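Carboxylic ester hydrolase (Aspergillus niger, PDB 7K4O) probably hydrolyses ester bonds of tannins, as a serine esterase of the tannase family. Local coordinates at residues A18-E23 / S159-A164; N42-S47 / S52-Y57; N246-A251 / S276-K281; R429-V434 / Q442-S447. One frame throughout, in Å; residues are numbered along the deposited sequence.

Interaction 1. Residues A18-E23 / S159-A164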
# COMPACT_ATOMS: atom_id res chain seq x y z
N ALA A 18 -30.20 -13.86 7.09
CA ALA A 18 -29.77 -12.45 6.91
C ALA A 18 -29.08 -12.23 5.55
O ALA A 18 -28.82 -11.08 5.17
CB ALA A 18 -28.83 -12.10 8.02
N LEU A 19 -28.70 -13.29 4.85
CA LEU A 19 -28.01 -13.06 3.55
C LEU A 19 -28.95 -12.32 2.62
O LEU A 19 -30.15 -12.55 2.58
CB LEU A 19 -27.64 -14.40 2.92
CG LEU A 19 -26.43 -15.09 3.50
CD1 LEU A 19 -26.41 -16.51 2.92
CD2 LEU A 19 -25.16 -14.33 3.20
N PRO A 20 -28.43 -11.41 1.77
CA PRO A 20 -29.25 -10.87 0.70
C PRO A 20 -29.62 -12.02 -0.21
O PRO A 20 -28.86 -12.98 -0.38
CB PRO A 20 -28.34 -9.85 0.03
CG PRO A 20 -26.95 -10.35 0.32
CD PRO A 20 -27.02 -11.02 1.69
N PRO A 21 -30.75 -11.90 -0.90
CA PRO A 21 -31.14 -12.92 -1.87
C PRO A 21 -30.24 -12.95 -3.12
O PRO A 21 -29.70 -11.93 -3.51
CB PRO A 21 -32.55 -12.50 -2.29
CG PRO A 21 -32.63 -11.01 -2.02
CD PRO A 21 -31.65 -10.74 -0.89
N SER A 22 -30.16 -14.11 -3.76
CA SER A 22 -29.60 -14.20 -5.13
C SER A 22 -30.30 -13.17 -6.05
O SER A 22 -31.51 -12.84 -5.89
CB SER A 22 -29.66 -15.62 -5.65
OG SER A 22 -28.85 -16.48 -4.89
N GLU A 23 -29.53 -12.60 -6.96
CA GLU A 23 -29.91 -11.54 -7.93
C GLU A 23 -30.18 -10.21 -7.25
O GLU A 23 -30.55 -9.27 -7.97
CB GLU A 23 -31.02 -11.99 -8.88
CG GLU A 23 -30.75 -13.34 -9.46
CD GLU A 23 -29.49 -13.41 -10.35
OE1 GLU A 23 -29.08 -12.35 -10.90
OE2 GLU A 23 -28.97 -14.53 -10.52
N SER A 159 -18.30 -5.44 -0.63
CA SER A 159 -18.98 -4.35 0.10
C SER A 159 -20.49 -4.48 -0.06
O SER A 159 -21.23 -4.34 0.97
CB SER A 159 -18.50 -3.01 -0.34
OG SER A 159 -17.15 -2.83 0.04
N LEU A 160 -21.00 -4.70 -1.27
CA LEU A 160 -22.47 -4.75 -1.46
C LEU A 160 -23.04 -5.90 -0.63
O LEU A 160 -24.04 -5.70 0.07
CB LEU A 160 -22.79 -4.92 -2.93
CG LEU A 160 -22.56 -3.68 -3.77
CD1 LEU A 160 -22.62 -4.02 -5.27
CD2 LEU A 160 -23.61 -2.64 -3.45
N ILE A 161 -22.45 -7.08 -0.72
CA ILE A 161 -22.99 -8.28 -0.01
C ILE A 161 -22.81 -8.13 1.51
O ILE A 161 -23.78 -8.39 2.27
CB ILE A 161 -22.34 -9.56 -0.52
CG1 ILE A 161 -22.73 -9.80 -1.96
CG2 ILE A 161 -22.70 -10.72 0.38
CD1 ILE A 161 -21.85 -10.84 -2.65
N GLY A 162 -21.63 -7.74 1.95
CA GLY A 162 -21.29 -7.64 3.37
C GLY A 162 -22.12 -6.60 4.09
O GLY A 162 -22.62 -6.84 5.19
N LYS A 163 -22.31 -5.44 3.46
CA LYS A 163 -23.12 -4.37 4.07
C LYS A 163 -24.57 -4.85 4.20
O LYS A 163 -25.18 -4.57 5.23
CB LYS A 163 -22.99 -3.05 3.32
CG LYS A 163 -21.61 -2.44 3.46
CD LYS A 163 -21.31 -1.33 2.45
CE LYS A 163 -22.25 -0.16 2.55
NZ LYS A 163 -22.00 0.83 1.47
N ALA A 164 -25.12 -5.52 3.21
CA ALA A 164 -26.51 -5.99 3.27
C ALA A 164 -26.64 -7.04 4.39
O ALA A 164 -27.62 -6.99 5.14
CB ALA A 164 -26.98 -6.52 1.95
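Helix 144-169, a long helix of the alpha/beta-hydrolase-type core, is met on one flank by the chain just after helix 12-18, near the N-terminus, and the residue that reaches it is P20. The proline ring carries the contact: its CB lies 4.1 Å from CB of A164, and its CG is 4.2 Å from the same methyl, so one edge of the ring is laid against that small side chain. One turn back along the helix, P20 CG also comes to 4.3 Å from CG2 of I161 and to 4.2 Å from the carbonyl oxygen I161 O. The proline therefore sits over the step between I161 and A164, which are three residues apart and so present neighbouring surfaces on the same side of the helix. The branch of I161 that does the touching is the short one, CG2; the I161 side chain also touches F24, F62 and Y64. P20 itself also rests on I30, so it touches both the helix and strand 28-47. No hydrogen bond spans the two segments. A18 O, at 4.3 Å from A164 O, is instead bound by the side-chain amide of N168, one turn further along helix 144-169. L19 is where the chain leaves helical geometry, and its side chain turns to I30, V35 and F62. Between these two segments, then, cohesion is purely van der Waals, shape-driven and without direction, while the polar tie to the helix is left to N168.

Interaction 2. Residues N42-S47 / S52-Y57. With NAG (2-acetamido-2-deoxy-beta-D-glucopyranose), chain F; MAN (alpha-D-mannopyranose), chain B.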
# COMPACT_ATOMS: atom_id res chain seq x y z
N ASN A 42 -12.23 -14.83 23.10
CA ASN A 42 -11.00 -14.37 23.76
C ASN A 42 -9.79 -14.53 22.85
O ASN A 42 -8.74 -15.06 23.31
CB ASN A 42 -10.75 -15.07 25.09
CG ASN A 42 -11.79 -14.70 26.12
OD1 ASN A 42 -12.68 -13.90 25.85
ND2 ASN A 42 -11.70 -15.29 27.31
N SER A 43 -9.88 -14.03 21.62
CA SER A 43 -8.75 -14.04 20.70
C SER A 43 -7.87 -12.83 20.95
O SER A 43 -8.30 -11.69 20.77
CB SER A 43 -9.25 -14.15 19.29
OG SER A 43 -8.20 -14.06 18.36
N SER A 44 -6.60 -13.06 21.27
CA SER A 44 -5.60 -11.99 21.46
C SER A 44 -5.04 -11.60 20.10
O SER A 44 -4.60 -12.50 19.39
CB SER A 44 -4.50 -12.47 22.39
OG SER A 44 -4.94 -12.28 23.72
N VAL A 45 -5.10 -10.33 19.77
CA VAL A 45 -4.69 -9.85 18.41
C VAL A 45 -3.76 -8.67 18.59
O VAL A 45 -3.89 -7.92 19.57
CB VAL A 45 -5.92 -9.51 17.54
CG1 VAL A 45 -6.77 -10.75 17.31
CG2 VAL A 45 -6.78 -8.45 18.17
N SER A 46 -2.90 -8.47 17.61
CA SER A 46 -1.92 -7.37 17.61
C SER A 46 -1.44 -7.19 16.18
O SER A 46 -1.43 -8.15 15.42
CB SER A 46 -0.77 -7.66 18.55
OG SER A 46 -0.09 -8.81 18.10
N SER A 47 -0.99 -5.98 15.89
CA SER A 47 -0.58 -5.57 14.53
C SER A 47 0.09 -4.24 14.66
O SER A 47 -0.17 -3.53 15.62
CB SER A 47 -1.82 -5.48 13.59
OG SER A 47 -1.47 -4.94 12.34
N SER A 52 -3.38 -3.39 20.40
CA SER A 52 -3.58 -4.76 20.90
C SER A 52 -4.94 -4.88 21.57
O SER A 52 -5.40 -3.93 22.24
CB SER A 52 -2.44 -5.17 21.80
OG SER A 52 -1.25 -5.17 20.99
N ALA A 53 -5.57 -6.00 21.40
CA ALA A 53 -6.90 -6.23 21.99
C ALA A 53 -7.15 -7.72 22.17
O ALA A 53 -6.49 -8.54 21.58
CB ALA A 53 -8.00 -5.63 21.14
N THR A 54 -8.22 -8.01 22.89
CA THR A 54 -8.81 -9.35 22.97
C THR A 54 -10.23 -9.28 22.44
O THR A 54 -11.00 -8.41 22.91
CB THR A 54 -8.77 -9.91 24.40
OG1 THR A 54 -7.41 -9.89 24.83
CG2 THR A 54 -9.25 -11.32 24.47
N ILE A 55 -10.56 -10.10 21.45
CA ILE A 55 -11.87 -9.96 20.73
C ILE A 55 -12.66 -11.25 20.76
O ILE A 55 -12.10 -12.35 20.85
CB ILE A 55 -11.68 -9.45 19.29
CG1 ILE A 55 -10.81 -10.37 18.48
CG2 ILE A 55 -11.10 -8.06 19.34
CD1 ILE A 55 -10.68 -9.97 17.01
N ASN A 56 -13.99 -11.10 20.65
CA ASN A 56 -14.93 -12.21 20.46
C ASN A 56 -15.68 -11.93 19.16
O ASN A 56 -16.04 -10.74 18.94
CB ASN A 56 -15.98 -12.26 21.58
CG ASN A 56 -15.32 -12.29 22.95
OD1 ASN A 56 -14.51 -13.14 23.22
ND2 ASN A 56 -15.65 -11.35 23.80
N TYR A 57 -15.97 -12.95 18.37
CA TYR A 57 -16.72 -12.76 17.11
C TYR A 57 -17.27 -14.05 16.59
O TYR A 57 -16.91 -15.15 17.03
CB TYR A 57 -15.80 -12.06 16.08
CG TYR A 57 -14.53 -12.79 15.74
CD1 TYR A 57 -13.39 -12.60 16.50
CD2 TYR A 57 -14.49 -13.70 14.69
CE1 TYR A 57 -12.21 -13.28 16.22
CE2 TYR A 57 -13.31 -14.38 14.40
CZ TYR A 57 -12.20 -14.18 15.17
OH TYR A 57 -11.06 -14.89 14.85
C1 NAG F . -12.66 -15.06 28.37
C2 NAG F . -12.81 -16.35 29.23
C3 NAG F . -13.70 -16.08 30.43
C4 NAG F . -13.16 -14.91 31.17
C5 NAG F . -12.97 -13.69 30.23
C6 NAG F . -12.41 -12.46 30.95
C7 NAG F . -12.59 -18.35 27.86
C8 NAG F . -13.30 -19.25 26.94
N2 NAG F . -13.37 -17.43 28.44
O3 NAG F . -13.70 -17.28 31.17
O4 NAG F . -14.23 -14.59 32.10
O5 NAG F . -12.07 -14.05 29.21
O6 NAG F . -11.10 -12.77 31.45
O7 NAG F . -11.38 -18.41 28.03
C1 MAN B . -0.96 0.11 24.59
C2 MAN B . -1.61 -0.61 23.37
C3 MAN B . -0.52 -0.75 22.31
C4 MAN B . -0.00 0.61 21.84
C5 MAN B . 0.43 1.43 23.07
C6 MAN B . 0.64 2.89 22.82
O2 MAN B . -2.69 0.17 22.85
O3 MAN B . -1.14 -1.54 21.30
O4 MAN B . 1.12 0.41 20.97
O5 MAN B . -0.54 1.40 24.14
O6 MAN B . 1.22 3.58 24.04
O HOH W 1 -8.76 -13.37 15.79
O HOH W 2 -1.10 -4.20 18.30
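S43 and I55, an antiparallel hydrogen-bonded pair, grip each other through two main-chain bonds, S43 N to I55 O at 2.9 Å and I55 N to S43 O at 2.8 Å. The next such pair is V45 with A53, where V45 N reaches A53 O at 2.9 Å almost head-on to the carbonyl, the angle at that oxygen being 171°. S44 and T54 form the antiparallel non-hydrogen-bonded pair between them, and their side chains lie on one face. On the face of S43, V45, A53 and I55, V45 CG1 packs at 4.0 Å against I55 CD1, the two side chains crossing at about a right angle. I55 can extend its long branch there because CG1 lies between backbone N and carbonyl carbon (chi1 59°). N42 and S43 both oppose I55, making a G1 beta bulge. The displaced N42 N donates to a side chain, N56 OD1, at 2.8 Å, while T54 CG2 lies 3.6 Å from N42 CA.

Further out, a water joins S43 OG to Y57 OH, and a second joins S47 N to S52 OG. P108, V111 and M112 close over the V45 and I55 face, and W79 stacks on Y57. Sugars stand at both ends of this hairpin of strands 28-47 and 50-66: N42 ND2 carries an N-acetylglucosamine, and S52 N donates to O3 of a mannose at 3.0 Å. The bond to N56 fixes the backbone N of N42, which probably steadies the base of the glycan; N42 OD1 and N56 OD1, two acceptors 3.3 Å apart, add no bond.

Interaction 3. Residues N246-A251 / S276-K281. With NAG (2-acetamido-2-deoxy-beta-D-glucopyranose), chain G.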
# COMPACT_ATOMS: atom_id res chain seq x y z
N ASN A 246 23.15 3.59 5.67
CA ASN A 246 23.54 3.93 7.07
C ASN A 246 24.19 5.30 7.11
O ASN A 246 23.83 6.09 7.98
CB ASN A 246 24.43 2.85 7.72
CG ASN A 246 23.66 1.63 8.17
OD1 ASN A 246 22.42 1.60 8.08
ND2 ASN A 246 24.37 0.59 8.62
N GLU A 247 25.11 5.63 6.19
CA GLU A 247 25.77 6.96 6.19
C GLU A 247 24.82 8.07 5.77
O GLU A 247 25.02 9.24 6.19
CB GLU A 247 26.98 6.95 5.26
CG GLU A 247 28.10 6.08 5.80
CD GLU A 247 28.68 6.64 7.10
OE1 GLU A 247 28.90 7.87 7.20
OE2 GLU A 247 28.86 5.87 8.01
N THR A 248 23.81 7.75 4.92
CA THR A 248 22.78 8.75 4.54
C THR A 248 21.94 9.05 5.80
O THR A 248 21.66 10.23 6.05
CB THR A 248 21.97 8.25 3.33
OG1 THR A 248 22.88 7.98 2.25
CG2 THR A 248 20.92 9.25 2.91
N ILE A 249 21.58 8.03 6.56
CA ILE A 249 20.78 8.24 7.81
C ILE A 249 21.61 9.14 8.74
O ILE A 249 21.08 10.15 9.27
CB ILE A 249 20.39 6.92 8.46
CG1 ILE A 249 19.35 6.16 7.62
CG2 ILE A 249 19.89 7.18 9.87
CD1 ILE A 249 19.14 4.74 8.03
N ALA A 250 22.90 8.83 8.90
CA ALA A 250 23.79 9.61 9.82
C ALA A 250 23.85 11.07 9.38
O ALA A 250 23.74 11.97 10.23
CB ALA A 250 25.16 8.97 9.89
N ALA A 251 23.94 11.32 8.08
CA ALA A 251 24.13 12.68 7.55
C ALA A 251 22.82 13.47 7.58
O ALA A 251 22.88 14.69 7.60
CB ALA A 251 24.72 12.64 6.15
N SER A 276 28.56 11.04 -2.61
CA SER A 276 30.01 10.97 -3.02
C SER A 276 30.93 11.10 -1.78
O SER A 276 32.03 10.51 -1.81
CB SER A 276 30.34 11.99 -4.05
OG SER A 276 29.91 11.55 -5.32
N THR A 277 30.46 11.75 -0.71
CA THR A 277 31.21 11.90 0.56
C THR A 277 31.41 10.55 1.24
O THR A 277 32.23 10.47 2.18
CB THR A 277 30.50 12.86 1.51
OG1 THR A 277 29.23 12.30 1.84
CG2 THR A 277 30.34 14.24 0.89
N ILE A 278 30.72 9.51 0.80
CA ILE A 278 30.79 8.18 1.46
C ILE A 278 31.89 7.34 0.80
O ILE A 278 32.24 6.29 1.35
CB ILE A 278 29.41 7.48 1.44
CG1 ILE A 278 28.36 8.37 2.10
CG2 ILE A 278 29.47 6.11 2.10
CD1 ILE A 278 26.92 7.93 1.85
N GLU A 279 32.38 7.75 -0.36
CA GLU A 279 33.44 6.98 -1.05
C GLU A 279 34.63 6.76 -0.10
O GLU A 279 35.03 7.71 0.55
CB GLU A 279 33.93 7.68 -2.31
CG GLU A 279 34.80 6.76 -3.13
CD GLU A 279 35.30 7.36 -4.43
OE1 GLU A 279 36.36 6.90 -4.90
OE2 GLU A 279 34.61 8.26 -4.97
N GLY A 280 35.10 5.53 -0.01
CA GLY A 280 36.25 5.16 0.82
C GLY A 280 35.84 4.68 2.21
O GLY A 280 36.67 4.11 2.89
N LYS A 281 34.59 4.86 2.63
CA LYS A 281 34.20 4.40 3.98
C LYS A 281 34.22 2.88 4.01
O LYS A 281 33.75 2.21 3.11
CB LYS A 281 32.84 4.97 4.37
CG LYS A 281 32.86 6.43 4.79
CD LYS A 281 32.75 6.59 6.31
CE LYS A 281 33.42 7.83 6.88
NZ LYS A 281 32.83 9.09 6.38
C1 NAG G . 23.81 -0.69 9.09
C2 NAG G . 24.83 -1.80 9.42
C3 NAG G . 24.22 -3.05 10.03
C4 NAG G . 23.51 -2.57 11.27
C5 NAG G . 22.50 -1.49 10.90
C6 NAG G . 21.81 -0.97 12.15
C7 NAG G . 26.67 -1.86 7.81
C8 NAG G . 27.08 -2.35 6.45
N2 NAG G . 25.45 -2.23 8.19
O3 NAG G . 25.26 -4.02 10.20
O4 NAG G . 22.83 -3.71 11.72
O5 NAG G . 23.09 -0.37 10.27
O6 NAG G . 20.87 0.01 11.76
O7 NAG G . 27.38 -1.20 8.53
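Apolar contact carries most of the meeting between E247 and I278. I278 CD1 presses on E247 CB at 3.5 Å. Behind it, I278 CG1 is 3.7 Å from E247 CB, and the other branch, I278 CG2, lies 3.9 Å from E247 CG. Both branches thus touch the aliphatic root of the glutamate, the two side chains crossing at a slant. T248 crosses I278 at about a right angle, its OG1 4.1 Å from I278 CD1; that hydroxyl's hydrogen bond runs back to I244 O in its own helix.

The electrostatic part is looser. Bent at chi2 (-65°), E247 swings its carboxylate toward K281, yet E247 OE1 stays 4.2 Å from K281 NZ, beyond a salt bridge. The lysine touches instead with its chain, K281 CD lying 4.1 Å from E247 CD, so any attraction between the charges is probably modest.

Hydrogen bonding stays within each segment. I278 O accepts from K281 N at 3.0 Å, closing a type II beta turn with G280 at positive phi. N246, on another side of the helix, bears an N-acetylglucosamine. The contact packs helix 238-252 against the loop after helix 266-272, two helices joined by the disulfide C252-C269, in the region that also holds the calcium site, about 12 Å from the T248 side chain.

Interaction 4. Residues R429-V434 / Q442-S447. With NAG (2-acetamido-2-deoxy-beta-D-glucopyranose), chain D.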
# COMPACT_ATOMS: atom_id res chain seq x y z
N ARG A 429 2.44 12.20 -5.69
CA ARG A 429 2.02 12.48 -7.06
C ARG A 429 0.50 12.33 -7.23
O ARG A 429 -0.12 13.12 -7.93
CB ARG A 429 2.76 11.61 -8.08
CG ARG A 429 2.42 12.07 -9.49
CD ARG A 429 3.21 11.27 -10.53
NE ARG A 429 2.97 11.74 -11.86
CZ ARG A 429 3.70 12.69 -12.49
NH1 ARG A 429 4.76 13.23 -11.91
NH2 ARG A 429 3.39 13.06 -13.72
N TYR A 430 -0.08 11.29 -6.66
CA TYR A 430 -1.53 11.07 -6.85
C TYR A 430 -2.33 12.17 -6.17
O TYR A 430 -3.31 12.66 -6.76
CB TYR A 430 -1.95 9.69 -6.35
CG TYR A 430 -3.41 9.44 -6.60
CD1 TYR A 430 -3.92 9.34 -7.89
CD2 TYR A 430 -4.32 9.38 -5.54
CE1 TYR A 430 -5.28 9.16 -8.13
CE2 TYR A 430 -5.67 9.17 -5.76
CZ TYR A 430 -6.15 9.06 -7.05
OH TYR A 430 -7.49 8.89 -7.22
N TRP A 431 -1.94 12.55 -4.95
CA TRP A 431 -2.66 13.63 -4.25
C TRP A 431 -2.58 14.90 -5.10
O TRP A 431 -3.59 15.61 -5.29
CB TRP A 431 -2.08 13.81 -2.85
CG TRP A 431 -2.74 14.85 -2.00
CD1 TRP A 431 -3.67 14.62 -1.01
CD2 TRP A 431 -2.46 16.26 -1.98
NE1 TRP A 431 -3.98 15.80 -0.38
CE2 TRP A 431 -3.28 16.83 -0.97
CE3 TRP A 431 -1.62 17.12 -2.71
CZ2 TRP A 431 -3.25 18.18 -0.67
CZ3 TRP A 431 -1.60 18.46 -2.40
CH2 TRP A 431 -2.43 18.98 -1.42
N GLU A 432 -1.43 15.17 -5.70
CA GLU A 432 -1.32 16.37 -6.56
C GLU A 432 -2.15 16.26 -7.84
O GLU A 432 -2.67 17.26 -8.30
CB GLU A 432 0.16 16.61 -6.92
CG GLU A 432 1.09 16.91 -5.75
CD GLU A 432 0.89 18.26 -5.09
OE1 GLU A 432 0.02 19.00 -5.55
OE2 GLU A 432 1.63 18.55 -4.12
N SER A 433 -2.27 15.05 -8.40
CA SER A 433 -3.10 14.77 -9.59
C SER A 433 -4.54 15.10 -9.24
O SER A 433 -5.24 15.78 -10.03
CB SER A 433 -2.95 13.34 -10.05
OG SER A 433 -1.66 13.18 -10.63
N VAL A 434 -5.01 14.58 -8.11
CA VAL A 434 -6.40 14.81 -7.68
C VAL A 434 -6.63 16.31 -7.46
O VAL A 434 -7.65 16.88 -7.95
CB VAL A 434 -6.74 13.98 -6.43
CG1 VAL A 434 -8.14 14.31 -5.92
CG2 VAL A 434 -6.66 12.51 -6.72
N GLN A 442 -7.76 27.24 -9.19
CA GLN A 442 -7.29 27.80 -7.91
C GLN A 442 -5.78 27.70 -7.85
O GLN A 442 -5.18 26.76 -8.42
CB GLN A 442 -8.01 27.05 -6.79
CG GLN A 442 -9.51 27.24 -6.84
CD GLN A 442 -10.23 26.31 -5.89
OE1 GLN A 442 -11.11 25.57 -6.30
NE2 GLN A 442 -9.90 26.39 -4.61
N ASP A 443 -5.17 28.57 -7.07
CA ASP A 443 -3.72 28.53 -6.81
C ASP A 443 -3.41 27.34 -5.90
O ASP A 443 -4.32 26.63 -5.38
CB ASP A 443 -3.22 29.87 -6.27
CG ASP A 443 -3.68 30.31 -4.89
OD1 ASP A 443 -4.18 29.47 -4.10
OD2 ASP A 443 -3.54 31.52 -4.60
N TYR A 444 -2.14 27.13 -5.68
CA TYR A 444 -1.68 25.91 -4.99
C TYR A 444 -2.29 25.86 -3.60
O TYR A 444 -2.87 24.81 -3.16
CB TYR A 444 -0.17 25.82 -4.90
CG TYR A 444 0.30 24.52 -4.34
CD1 TYR A 444 0.38 23.38 -5.12
CD2 TYR A 444 0.61 24.39 -3.00
CE1 TYR A 444 0.85 22.20 -4.60
CE2 TYR A 444 1.04 23.20 -2.46
CZ TYR A 444 1.15 22.07 -3.26
OH TYR A 444 1.57 20.88 -2.73
N ASN A 445 -2.16 26.94 -2.84
CA ASN A 445 -2.62 26.88 -1.43
C ASN A 445 -4.13 26.73 -1.35
O ASN A 445 -4.60 26.05 -0.45
CB ASN A 445 -2.18 28.13 -0.64
CG ASN A 445 -0.78 27.98 -0.07
OD1 ASN A 445 -0.08 26.98 -0.22
ND2 ASN A 445 -0.31 29.04 0.61
N SER A 446 -4.88 27.37 -2.21
CA SER A 446 -6.36 27.33 -2.16
C SER A 446 -6.84 25.91 -2.53
O SER A 446 -7.74 25.37 -1.89
CB SER A 446 -6.91 28.39 -3.07
OG SER A 446 -8.27 28.18 -3.36
N SER A 447 -6.31 25.37 -3.60
CA SER A 447 -6.67 24.00 -4.05
C SER A 447 -6.22 22.98 -3.01
O SER A 447 -6.94 21.98 -2.81
CB SER A 447 -6.13 23.71 -5.44
OG SER A 447 -4.72 23.81 -5.46
C1 NAG D . 0.89 29.00 1.36
C2 NAG D . 1.68 30.28 1.37
C3 NAG D . 2.81 30.16 2.37
C4 NAG D . 2.21 29.90 3.72
C5 NAG D . 1.39 28.59 3.66
C6 NAG D . 0.74 28.27 4.98
C7 NAG D . 1.81 31.56 -0.67
C8 NAG D . 2.31 31.71 -2.06
N2 NAG D . 2.16 30.50 0.03
O3 NAG D . 3.60 31.33 2.36
O4 NAG D . 3.30 29.57 4.55
O5 NAG D . 0.40 28.73 2.66
O6 NAG D . 0.30 26.90 5.00
O7 NAG D . 1.13 32.41 -0.17
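Two consecutive helices, 425-438 and 444-452, are tied together near the start of the second by a tyrosine-carboxylate hydrogen bond. Y444 OH donates to E432 OE2 at 2.7 Å, and the oxygen receives it on its syn lone pair, the side facing OE1. The glutamate comes in at the edge of the phenol: OE2 lies in the plane of the Y444 ring, E432 OE1 is 3.4 Å from Y444 CE1, and the carboxylate is turned 30° from the ring. Y444 reaches across because its CG stands anti to the backbone N (chi1 -174°), whereas E432 folds at chi2 (-70°) to bring its carboxylate round. W431 joins in through CZ3, 4.0 Å from Y444 OH.

E432 is buried, and its charge has several partners: OE2 also accepts from W517 NE1, and OE1 makes a salt bridge with R435. These would be expected to favour the ionised carboxylate. Helix 425-438 packs on strand 455-460, the outermost strand of the large mixed sheet at that border, through Y430 and W431, and W431 NE1 binds Y455 O there.

The second helix is opened by D443 as N-cap, its OD1 accepting from S446 N at 2.9 Å. Just ahead, Q442 NE2 donates to S446 OG at 2.7 Å, nearly in its amide plane. N445, on the next position after Y444, carries an N-acetylglucosamine on ND2, and E449 of the same helix and E453 just past its end bind a zinc ion.

Along the chain, interaction 2 falls within the span that interaction 1 bridges, and interactions 3 and 4 follow in turn. Interaction 1 lies in the loop just before strand 28-47, with P20 touching I30, and interaction 2 is the hairpin at the strand's far end, their centres about 27 Å apart. Interaction 4 lies by the opposite border of the same mixed sheet, next to strand 455-460, its centre about 38 Å from that of interaction 1. Interaction 3 belongs to the region inserted between strands 205-209 and 410-416, its centre about 57 Å from that of interaction 1. The four are separate packing points, with about 14 Å or more between nearest atoms.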